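Local coordinates for protein putative L-alanine-DL-glutamate epimerase (Burkholderia xenovorans, PDB 3SN0) that probably catalyses a metal-dependent racemisation or epimerisation, as a magnesium-binding member of the mandelate racemase/muconate lactonizing enzyme family, at residues Trp123-Thr128 against Lys163-Ile168; Leu217-Phe222 against Trp243-Ser248. All blocks are in the same frame, centred on the assembly; numbering follows the deposited sequence. Where two conformers were deposited one is given.

Contact 1 of 2, residues Trp123-Thr128 against Lys163-Ile168; sequences WSHCPT and KTNIFI. With FUM (fumaric acid), chain C.
Thr128 and Asn165 meet at about a right angle, OG1 of Thr128 giving its proton to OD1 of Asn165 at 2.6 Å, in the plane of the amide and on a lone pair. A chi1 of -51° puts OG1 beside the backbone N, turned to the asparagine, and Thr128 meets the ring edge of Phe167, CB in its plane and CG2 near CZ. A water donates a second hydrogen bond to OD1 and accepts a weak one from His125 N. With OD1 held twice, the amide's flip is settled, and ND2 donates to fumarate O8 at 2.9 Å and to Asn221. His125 grips the same carboxylate, NE2 to O7 at 2.9 Å, while Asp345 takes its ND1, fixing the ring's rotation. Both thus bind fumarate in the pocket at the barrel's strand ends. The Lys163 chain, bent at chi3 (79°), passes CE 3.7 Å from Ser124 OG, which bonds Glu343, and NZ reaches Tyr122 OH. CD of Pro127, after a cis peptide, rests 3.4 Å from Thr164 OG1, itself bonded to His202. Backbone bonds join Lys163 N to Trp123 O and Cys126 N to Lys163 O. Strand 161-168 lies between this loop and strand 215-219, helices 144-156 and 193-210 touching Pro127.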
ATOM      1  N   TRP A 123       3.866 -35.562  19.143  1.00 13.77           N
ATOM      2  CA  TRP A 123       5.137 -36.195  19.475  1.00 13.99           C
ATOM      3  C   TRP A 123       6.160 -35.629  18.495  1.00 14.07           C
ATOM      4  O   TRP A 123       6.176 -35.969  17.301  1.00 14.24           O
ATOM      5  CB  TRP A 123       5.017 -37.716  19.341  1.00 14.59           C
ATOM      6  CG  TRP A 123       6.266 -38.519  19.563  1.00 14.76           C
ATOM      7  CD1 TRP A 123       7.555 -38.073  19.573  1.00 16.76           C
ATOM      8  CD2 TRP A 123       6.338 -39.934  19.744  1.00 16.97           C
ATOM      9  NE1 TRP A 123       8.423 -39.113  19.779  1.00 17.55           N
ATOM     10  CE2 TRP A 123       7.706 -40.272  19.871  1.00 17.05           C
ATOM     11  CE3 TRP A 123       5.378 -40.951  19.810  1.00 18.74           C
ATOM     12  CZ2 TRP A 123       8.144 -41.585  20.063  1.00 18.95           C
ATOM     13  CZ3 TRP A 123       5.815 -42.261  20.019  1.00 19.54           C
ATOM     14  CH2 TRP A 123       7.184 -42.563  20.141  1.00 19.80           C
ATOM     15  N   SER A 124       6.992 -34.754  19.022  1.00 13.80           N
ATOM     16  CA  SER A 124       7.949 -34.007  18.227  1.00 13.83           C
ATOM     17  C   SER A 124       9.220 -34.803  17.985  1.00 13.71           C
ATOM     18  O   SER A 124       9.486 -35.793  18.660  1.00 14.62           O
ATOM     19  CB  SER A 124       8.252 -32.685  18.931  1.00 14.14           C
ATOM     20  OG  SER A 124       8.868 -31.783  18.040  1.00 14.53           O
ATOM     21  N   HIS A 125      10.037 -34.343  17.042  1.00 14.57           N
ATOM     22  CA  HIS A 125      11.306 -35.005  16.725  1.00 14.93           C
ATOM     23  C   HIS A 125      11.120 -36.514  16.581  1.00 15.39           C
ATOM     24  O   HIS A 125      11.824 -37.307  17.188  1.00 15.60           O
ATOM     25  CB  HIS A 125      12.355 -34.640  17.773  1.00 15.34           C
ATOM     26  CG  HIS A 125      12.509 -33.156  17.928  1.00 14.69           C
ATOM     27  ND1 HIS A 125      11.895 -32.448  18.940  1.00 16.04           N
ATOM     28  CD2 HIS A 125      13.126 -32.240  17.147  1.00 16.90           C
ATOM     29  CE1 HIS A 125      12.149 -31.158  18.782  1.00 15.92           C
ATOM     30  NE2 HIS A 125      12.900 -31.006  17.705  1.00 17.06           N
ATOM     31  N   CYS A 126      10.147 -36.859  15.744  1.00 15.56           N
ATOM     32  CA  CYS A 126       9.668 -38.211  15.563  1.00 16.52           C
ATOM     33  C   CYS A 126       9.633 -38.531  14.074  1.00 16.88           C
ATOM     34  O   CYS A 126       8.686 -38.120  13.365  1.00 17.25           O
ATOM     35  CB  CYS A 126       8.270 -38.331  16.150  1.00 16.68           C
ATOM     36  SG  CYS A 126       7.541 -39.990  15.992  1.00 18.59           S
ATOM     37  N   PRO A 127      10.632 -39.271  13.579  1.00 16.47           N
ATOM     38  CA  PRO A 127      11.684 -40.027  14.276  1.00 16.57           C
ATOM     39  C   PRO A 127      13.040 -39.316  14.387  1.00 16.09           C
ATOM     40  O   PRO A 127      14.060 -39.965  14.616  1.00 17.27           O
ATOM     41  CB  PRO A 127      11.816 -41.280  13.402  1.00 16.47           C
ATOM     42  CG  PRO A 127      11.478 -40.787  12.009  1.00 17.85           C
ATOM     43  CD  PRO A 127      10.671 -39.528  12.131  1.00 16.59           C
ATOM     44  N   THR A 128      13.042 -37.989  14.297  1.00 15.99           N
ATOM     45  CA  THR A 128      14.270 -37.189  14.298  1.00 15.21           C
ATOM     46  C   THR A 128      15.260 -37.536  15.433  1.00 15.53           C
ATOM     47  O   THR A 128      16.437 -37.712  15.181  1.00 15.46           O
ATOM     48  CB  THR A 128      13.902 -35.718  14.359  1.00 14.60           C
ATOM     49  OG1 THR A 128      12.940 -35.448  13.324  1.00 14.96           O
ATOM     50  CG2 THR A 128      15.127 -34.822  14.219  1.00 14.93           C
ATOM     51  N   LYS A 163       5.838 -35.039  14.478  1.00 14.01           N
ATOM     52  CA  LYS A 163       6.589 -34.095  13.652  0.50 13.91           C
ATOM     53  C   LYS A 163       7.965 -34.608  13.294  1.00 13.78           C
ATOM     54  O   LYS A 163       8.750 -35.005  14.179  1.00 15.11           O
ATOM     55  CB  LYS A 163       6.721 -32.732  14.332  0.50 13.73           C
ATOM     56  CG  LYS A 163       7.233 -31.642  13.389  0.50 13.63           C
ATOM     57  CD  LYS A 163       7.071 -30.230  13.963  0.50 14.11           C
ATOM     58  CE  LYS A 163       8.151 -29.879  14.971  0.50 13.52           C
ATOM     59  NZ  LYS A 163       7.818 -28.626  15.695  0.50 14.29           N
ATOM     60  N   THR A 164       8.264 -34.580  11.998  1.00 13.51           N
ATOM     61  CA  THR A 164       9.556 -34.981  11.501  1.00 13.02           C
ATOM     62  C   THR A 164      10.287 -33.793  10.864  1.00 13.73           C
ATOM     63  O   THR A 164       9.738 -32.690  10.754  1.00 14.93           O
ATOM     64  CB  THR A 164       9.452 -36.169  10.503  1.00 13.06           C
ATOM     65  OG1 THR A 164      10.765 -36.666  10.251  1.00 14.01           O
ATOM     66  CG2 THR A 164       8.778 -35.761   9.160  1.00 14.78           C
ATOM     67  N   ASN A 165      11.515 -34.036  10.436  1.00 14.47           N
ATOM     68  CA  ASN A 165      12.386 -33.014   9.813  1.00 14.84           C
ATOM     69  C   ASN A 165      12.857 -33.580   8.467  1.00 15.18           C
ATOM     70  O   ASN A 165      12.140 -34.377   7.885  1.00 15.67           O
ATOM     71  CB  ASN A 165      13.546 -32.669  10.764  1.00 14.74           C
ATOM     72  CG  ASN A 165      13.074 -32.101  12.098  1.00 15.78           C
ATOM     73  OD1 ASN A 165      12.700 -32.849  13.019  1.00 16.12           O
ATOM     74  ND2 ASN A 165      13.115 -30.756  12.230  1.00 14.65           N
ATOM     75  N   ILE A 166      14.020 -33.181   7.949  1.00 15.28           N
ATOM     76  CA  ILE A 166      14.416 -33.588   6.604  1.00 15.87           C
ATOM     77  C   ILE A 166      15.521 -34.625   6.715  1.00 15.98           C
ATOM     78  O   ILE A 166      16.529 -34.378   7.396  1.00 15.61           O
ATOM     79  CB  ILE A 166      14.945 -32.417   5.767  1.00 15.96           C
ATOM     80  CG1 ILE A 166      13.958 -31.245   5.784  1.00 16.46           C
ATOM     81  CG2 ILE A 166      15.198 -32.869   4.310  1.00 16.11           C
ATOM     82  CD1 ILE A 166      14.565 -29.922   5.249  1.00 14.83           C
ATOM     83  N   PHE A 167      15.346 -35.750   6.023  1.00 15.88           N
ATOM     84  CA  PHE A 167      16.301 -36.865   6.072  1.00 16.83           C
ATOM     85  C   PHE A 167      16.657 -37.384   4.705  1.00 17.12           C
ATOM     86  O   PHE A 167      15.803 -37.460   3.826  1.00 17.22           O
ATOM     87  CB  PHE A 167      15.761 -37.996   6.943  1.00 17.25           C
ATOM     88  CG  PHE A 167      15.722 -37.633   8.379  1.00 16.20           C
ATOM     89  CD1 PHE A 167      16.870 -37.712   9.132  1.00 16.05           C
ATOM     90  CD2 PHE A 167      14.576 -37.123   8.958  1.00 16.11           C
ATOM     91  CE1 PHE A 167      16.865 -37.332  10.436  1.00 17.98           C
ATOM     92  CE2 PHE A 167      14.588 -36.724  10.274  1.00 16.43           C
ATOM     93  CZ  PHE A 167      15.734 -36.841  11.002  1.00 16.68           C
ATOM     94  N   ILE A 168      17.931 -37.736   4.548  1.00 17.07           N
ATOM     95  CA  ILE A 168      18.445 -38.341   3.328  1.00 16.83           C
ATOM     96  C   ILE A 168      18.670 -39.836   3.556  1.00 17.03           C
ATOM     97  O   ILE A 168      19.494 -40.214   4.399  1.00 16.32           O
ATOM     98  CB  ILE A 168      19.759 -37.701   2.917  1.00 16.79           C
ATOM     99  CG1 ILE A 168      19.628 -36.185   2.838  1.00 16.57           C
ATOM    100  CG2 ILE A 168      20.265 -38.284   1.603  1.00 17.66           C
ATOM    101  CD1 ILE A 168      18.553 -35.688   1.821  1.00 15.77           C
TER
HETATM  102  OXT FUM C 500      17.819 -29.593  12.980  1.00 21.38           O
HETATM  103  C   FUM C 500      17.831 -29.200  14.177  1.00 22.56           C
HETATM  104  O   FUM C 500      18.918 -28.973  14.765  1.00 20.50           O
HETATM  105  C4  FUM C 500      16.580 -29.031  14.954  1.00 23.42           C
HETATM  106  C5  FUM C 500      15.374 -29.249  14.421  1.00 25.69           C
HETATM  107  C6  FUM C 500      14.138 -29.056  15.223  1.00 25.87           C
HETATM  108  O7  FUM C 500      14.246 -28.794  16.452  1.00 26.01           O
HETATM  109  O8  FUM C 500      13.013 -29.157  14.649  1.00 27.32           O
HETATM  110  O   HOH W   1      10.642 -32.478  14.705  1.00 16.30           O

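Contact 2 of 2, residues Leu217-Phe222 against Trp243-Ser248; sequences LLDLNF and WVEIDS. With MG (magnesium ion), chain B; FUM (fumaric acid), chain C.
Leu217 lays its CD2 methyl over one face of the Trp243 indole, 3.7 Å from the centroid of the six-membered ring, a CH-pi contact that pairs a branched aliphatic group with a broad flat one. The indole is brought beneath it by chi1 of 75°, which sets CG between backbone N and carbonyl carbon; from there NE1 can donate to Glu245 OE2, which Lys163 also reaches. Leu218 carries the parallel pairing on its backbone, N to Trp243 O and O to Glu245 N, while its side chain lies on the other face of the sheet, with Val244. Asp219 returns to the face of Glu245. Their carboxylates approach to 3.0 Å between OD2 and OE1, a closeness made tolerable by magnesium, which OD2 of Asp219 binds at 2.2 Å and OE1 of Glu245 at 1.9 Å. Glu269 and three waters complete the shell. The other oxygen of Asp219, OD1, accepts from Asn221 N in an Asx turn, which probably helps hold the chain as it turns toward Asn221. Leu220 is apolar to suit its place, CD1 meeting Val244 CG1 at 3.6 Å beneath helix 226-235. Asn221 holds ND2 3.3 Å from fumarate O8, a weak bond, its OD1 being taken by Asn165. Phe222 receives Asp247 CB almost over its ring centre, 3.4 Å from the centroid, while OD2 of that aspartate accepts from two waters, one of them a magnesium ligand. Strands 215-219 and 243-245, joined through helix 226-235, form a beta-alpha-beta crossover of the enolase-superfamily barrel, and acidic residues at or just after the C-terminal ends of three successive strands (Asp219, Glu245, Glu269) make its characteristic magnesium site.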
ATOM      1  N   LEU A 217       3.249 -33.664  10.827  1.00 14.06           N
ATOM      2  CA  LEU A 217       3.798 -32.325  10.713  1.00 14.14           C
ATOM      3  C   LEU A 217       5.201 -32.427  10.112  1.00 13.58           C
ATOM      4  O   LEU A 217       5.963 -33.344  10.436  1.00 14.04           O
ATOM      5  CB  LEU A 217       3.884 -31.654  12.086  1.00 13.71           C
ATOM      6  CG  LEU A 217       2.582 -31.339  12.836  1.00 14.21           C
ATOM      7  CD1 LEU A 217       1.772 -32.603  13.227  1.00 13.37           C
ATOM      8  CD2 LEU A 217       2.939 -30.547  14.057  1.00 13.64           C
ATOM      9  N   LEU A 218       5.564 -31.463   9.288  1.00 13.52           N
ATOM     10  CA  LEU A 218       6.892 -31.435   8.646  1.00 13.38           C
ATOM     11  C   LEU A 218       7.596 -30.135   9.007  1.00 13.44           C
ATOM     12  O   LEU A 218       7.096 -29.066   8.693  1.00 14.62           O
ATOM     13  CB  LEU A 218       6.769 -31.533   7.134  1.00 13.41           C
ATOM     14  CG  LEU A 218       8.054 -31.432   6.304  1.00 13.14           C
ATOM     15  CD1 LEU A 218       9.085 -32.511   6.726  1.00 15.73           C
ATOM     16  CD2 LEU A 218       7.739 -31.491   4.808  1.00 14.50           C
ATOM     17  N   ASP A 219       8.743 -30.227   9.668  1.00 12.81           N
ATOM     18  CA  ASP A 219       9.514 -29.051  10.032  1.00 12.74           C
ATOM     19  C   ASP A 219      10.719 -28.934   9.100  1.00 13.07           C
ATOM     20  O   ASP A 219      11.578 -29.805   9.074  1.00 14.08           O
ATOM     21  CB  ASP A 219       9.957 -29.135  11.492  1.00 13.41           C
ATOM     22  CG  ASP A 219      10.341 -27.794  12.076  1.00 14.73           C
ATOM     23  OD1 ASP A 219      10.742 -26.895  11.305  1.00 13.88           O
ATOM     24  OD2 ASP A 219      10.260 -27.654  13.327  1.00 15.77           O
ATOM     25  N   LEU A 220      10.783 -27.826   8.381  1.00 12.29           N
ATOM     26  CA  LEU A 220      11.874 -27.538   7.459  1.00 12.06           C
ATOM     27  C   LEU A 220      12.893 -26.554   8.059  1.00 12.34           C
ATOM     28  O   LEU A 220      13.909 -26.262   7.432  1.00 12.14           O
ATOM     29  CB  LEU A 220      11.301 -26.988   6.155  1.00 11.83           C
ATOM     30  CG  LEU A 220      10.275 -27.869   5.423  1.00 12.61           C
ATOM     31  CD1 LEU A 220       9.729 -27.135   4.200  1.00 10.40           C
ATOM     32  CD2 LEU A 220      10.867 -29.213   5.037  1.00 12.99           C
ATOM     33  N   ASN A 221      12.634 -26.092   9.281  1.00 12.67           N
ATOM     34  CA  ASN A 221      13.488 -25.129   9.967  1.00 12.93           C
ATOM     35  C   ASN A 221      13.949 -23.988   9.020  1.00 12.65           C
ATOM     36  O   ASN A 221      13.120 -23.408   8.302  1.00 13.16           O
ATOM     37  CB  ASN A 221      14.649 -25.854  10.673  1.00 12.61           C
ATOM     38  CG  ASN A 221      14.170 -26.923  11.625  1.00 14.45           C
ATOM     39  OD1 ASN A 221      14.056 -28.094  11.255  1.00 15.80           O
ATOM     40  ND2 ASN A 221      13.867 -26.531  12.861  1.00 16.57           N
ATOM     41  N   PHE A 222      15.243 -23.672   9.014  1.00 12.91           N
ATOM     42  CA  PHE A 222      15.806 -22.625   8.179  1.00 13.22           C
ATOM     43  C   PHE A 222      16.534 -23.269   6.978  1.00 13.34           C
ATOM     44  O   PHE A 222      17.492 -22.714   6.466  1.00 13.30           O
ATOM     45  CB  PHE A 222      16.844 -21.798   8.969  1.00 13.01           C
ATOM     46  CG  PHE A 222      16.298 -20.930  10.071  1.00 14.22           C
ATOM     47  CD1 PHE A 222      15.978 -19.589   9.827  1.00 15.31           C
ATOM     48  CD2 PHE A 222      16.203 -21.416  11.374  1.00 14.85           C
ATOM     49  CE1 PHE A 222      15.525 -18.763  10.842  1.00 16.20           C
ATOM     50  CE2 PHE A 222      15.768 -20.592  12.415  1.00 15.49           C
ATOM     51  CZ  PHE A 222      15.441 -19.256  12.155  1.00 14.79           C
ATOM     52  N   TRP A 243       0.798 -29.442   9.238  1.00 15.25           N
ATOM     53  CA  TRP A 243       1.405 -28.176   8.867  1.00 14.46           C
ATOM     54  C   TRP A 243       2.801 -28.413   8.341  1.00 13.73           C
ATOM     55  O   TRP A 243       3.393 -29.490   8.567  1.00 13.88           O
ATOM     56  CB  TRP A 243       1.409 -27.146   9.996  1.00 14.17           C
ATOM     57  CG  TRP A 243       2.388 -27.272  11.155  1.00 16.03           C
ATOM     58  CD1 TRP A 243       3.719 -27.510  11.091  1.00 15.56           C
ATOM     59  CD2 TRP A 243       2.092 -27.057  12.546  1.00 15.38           C
ATOM     60  NE1 TRP A 243       4.274 -27.482  12.345  1.00 15.24           N
ATOM     61  CE2 TRP A 243       3.293 -27.199  13.255  1.00 15.20           C
ATOM     62  CE3 TRP A 243       0.921 -26.756  13.259  1.00 19.24           C
ATOM     63  CZ2 TRP A 243       3.370 -27.064  14.638  1.00 16.05           C
ATOM     64  CZ3 TRP A 243       1.000 -26.639  14.635  1.00 19.37           C
ATOM     65  CH2 TRP A 243       2.210 -26.788  15.309  1.00 17.77           C
ATOM     66  N   VAL A 244       3.294 -27.403   7.640  1.00 12.83           N
ATOM     67  CA  VAL A 244       4.688 -27.324   7.237  1.00 12.45           C
ATOM     68  C   VAL A 244       5.289 -26.121   7.936  1.00 12.42           C
ATOM     69  O   VAL A 244       4.795 -25.003   7.803  1.00 11.64           O
ATOM     70  CB  VAL A 244       4.871 -27.228   5.730  1.00 12.24           C
ATOM     71  CG1 VAL A 244       6.379 -27.155   5.388  1.00 12.74           C
ATOM     72  CG2 VAL A 244       4.245 -28.442   5.036  1.00 13.00           C
ATOM     73  N   GLU A 245       6.338 -26.386   8.710  1.00 11.91           N
ATOM     74  CA  GLU A 245       6.959 -25.400   9.581  0.50 12.05           C
ATOM     75  C   GLU A 245       8.195 -24.840   8.882  1.00 12.33           C
ATOM     76  O   GLU A 245       9.073 -25.600   8.476  1.00 11.93           O
ATOM     77  CB  GLU A 245       7.335 -26.082  10.900  0.50 12.45           C
ATOM     78  CG  GLU A 245       7.566 -25.164  12.085  0.50 13.47           C
ATOM     79  CD  GLU A 245       7.693 -25.930  13.397  0.50 15.40           C
ATOM     80  OE1 GLU A 245       8.461 -25.460  14.256  0.50 16.29           O
ATOM     81  OE2 GLU A 245       7.047 -26.996  13.577  0.50 13.40           O
ATOM     82  N   ILE A 246       8.263 -23.511   8.773  1.00 12.18           N
ATOM     83  CA  ILE A 246       9.332 -22.819   8.017  1.00 12.11           C
ATOM     84  C   ILE A 246       9.755 -21.601   8.833  1.00 12.57           C
ATOM     85  O   ILE A 246       8.947 -20.695   9.086  1.00 13.17           O
ATOM     86  CB  ILE A 246       8.808 -22.323   6.651  1.00 11.93           C
ATOM     87  CG1 ILE A 246       8.411 -23.508   5.770  1.00 14.01           C
ATOM     88  CG2 ILE A 246       9.886 -21.464   5.910  1.00 12.34           C
ATOM     89  CD1 ILE A 246       7.653 -23.110   4.493  1.00 14.01           C
ATOM     90  N   ASP A 247      11.004 -21.589   9.279  1.00 12.39           N
ATOM     91  CA  ASP A 247      11.562 -20.418   9.929  1.00 13.35           C
ATOM     92  C   ASP A 247      12.163 -19.487   8.903  1.00 13.45           C
ATOM     93  O   ASP A 247      12.899 -19.914   7.996  1.00 14.29           O
ATOM     94  CB  ASP A 247      12.594 -20.834  10.959  1.00 13.09           C
ATOM     95  CG  ASP A 247      11.991 -21.635  12.057  1.00 16.49           C
ATOM     96  OD1 ASP A 247      11.095 -21.083  12.755  1.00 17.91           O
ATOM     97  OD2 ASP A 247      12.392 -22.819  12.202  1.00 17.19           O
ATOM     98  N   SER A 248      11.868 -18.199   9.059  1.00 14.34           N
ATOM     99  CA  SER A 248      12.315 -17.177   8.120  1.00 14.03           C
ATOM    100  C   SER A 248      12.435 -15.840   8.814  1.00 14.36           C
ATOM    101  O   SER A 248      11.605 -15.485   9.657  1.00 13.90           O
ATOM    102  CB  SER A 248      11.310 -17.047   6.972  1.00 15.28           C
ATOM    103  OG  SER A 248      11.792 -16.103   6.017  1.00 13.72           O
TER
HETATM  104 MG    MG B 408      10.320 -25.825  14.527  1.00 16.03          MG
HETATM  105  OXT FUM C 500      17.819 -29.593  12.980  1.00 21.38           O
HETATM  106  C   FUM C 500      17.831 -29.200  14.177  1.00 22.56           C
HETATM  107  O   FUM C 500      18.918 -28.973  14.765  1.00 20.50           O
HETATM  108  C4  FUM C 500      16.580 -29.031  14.954  1.00 23.42           C
HETATM  109  C5  FUM C 500      15.374 -29.249  14.421  1.00 25.69           C
HETATM  110  C6  FUM C 500      14.138 -29.056  15.223  1.00 25.87           C
HETATM  111  O7  FUM C 500      14.246 -28.794  16.452  1.00 26.01           O
HETATM  112  O8  FUM C 500      13.013 -29.157  14.649  1.00 27.32           O
HETATM  113  O   HOH W   2      10.992 -24.863  12.917  1.00 15.01           O
HETATM  114  O   HOH W   3      14.277 -23.748  13.777  1.00 15.80           O
HETATM  115  O   HOH W   4      12.062 -26.480  15.259  1.00 18.07           O
HETATM  116  O   HOH W   5       9.409 -26.904  16.201  1.00 26.90           O

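Both contacts are buried and both reach the sheet in which strands 161-168 and 215-219 are neighbours; their centres lie 11 Å apart. Contact 1 joins the end of strand 118-123 and the loop after it to the neighbouring strand 161-168, whereas contact 2 is a parallel strand pairing that continues into the loops after it. The chemistry follows: an amide and an imidazole that bond fumarate directly in contact 1, the amide positioned by a threonine hydroxyl; clustered carboxylates that share a magnesium ion in contact 2. A salt bridge, Lys163 NZ to Glu245 OE2 at 2.8 Å, crosses between them and probably offsets some of the acidic charge. Each supplies part of the pocket that holds fumarate.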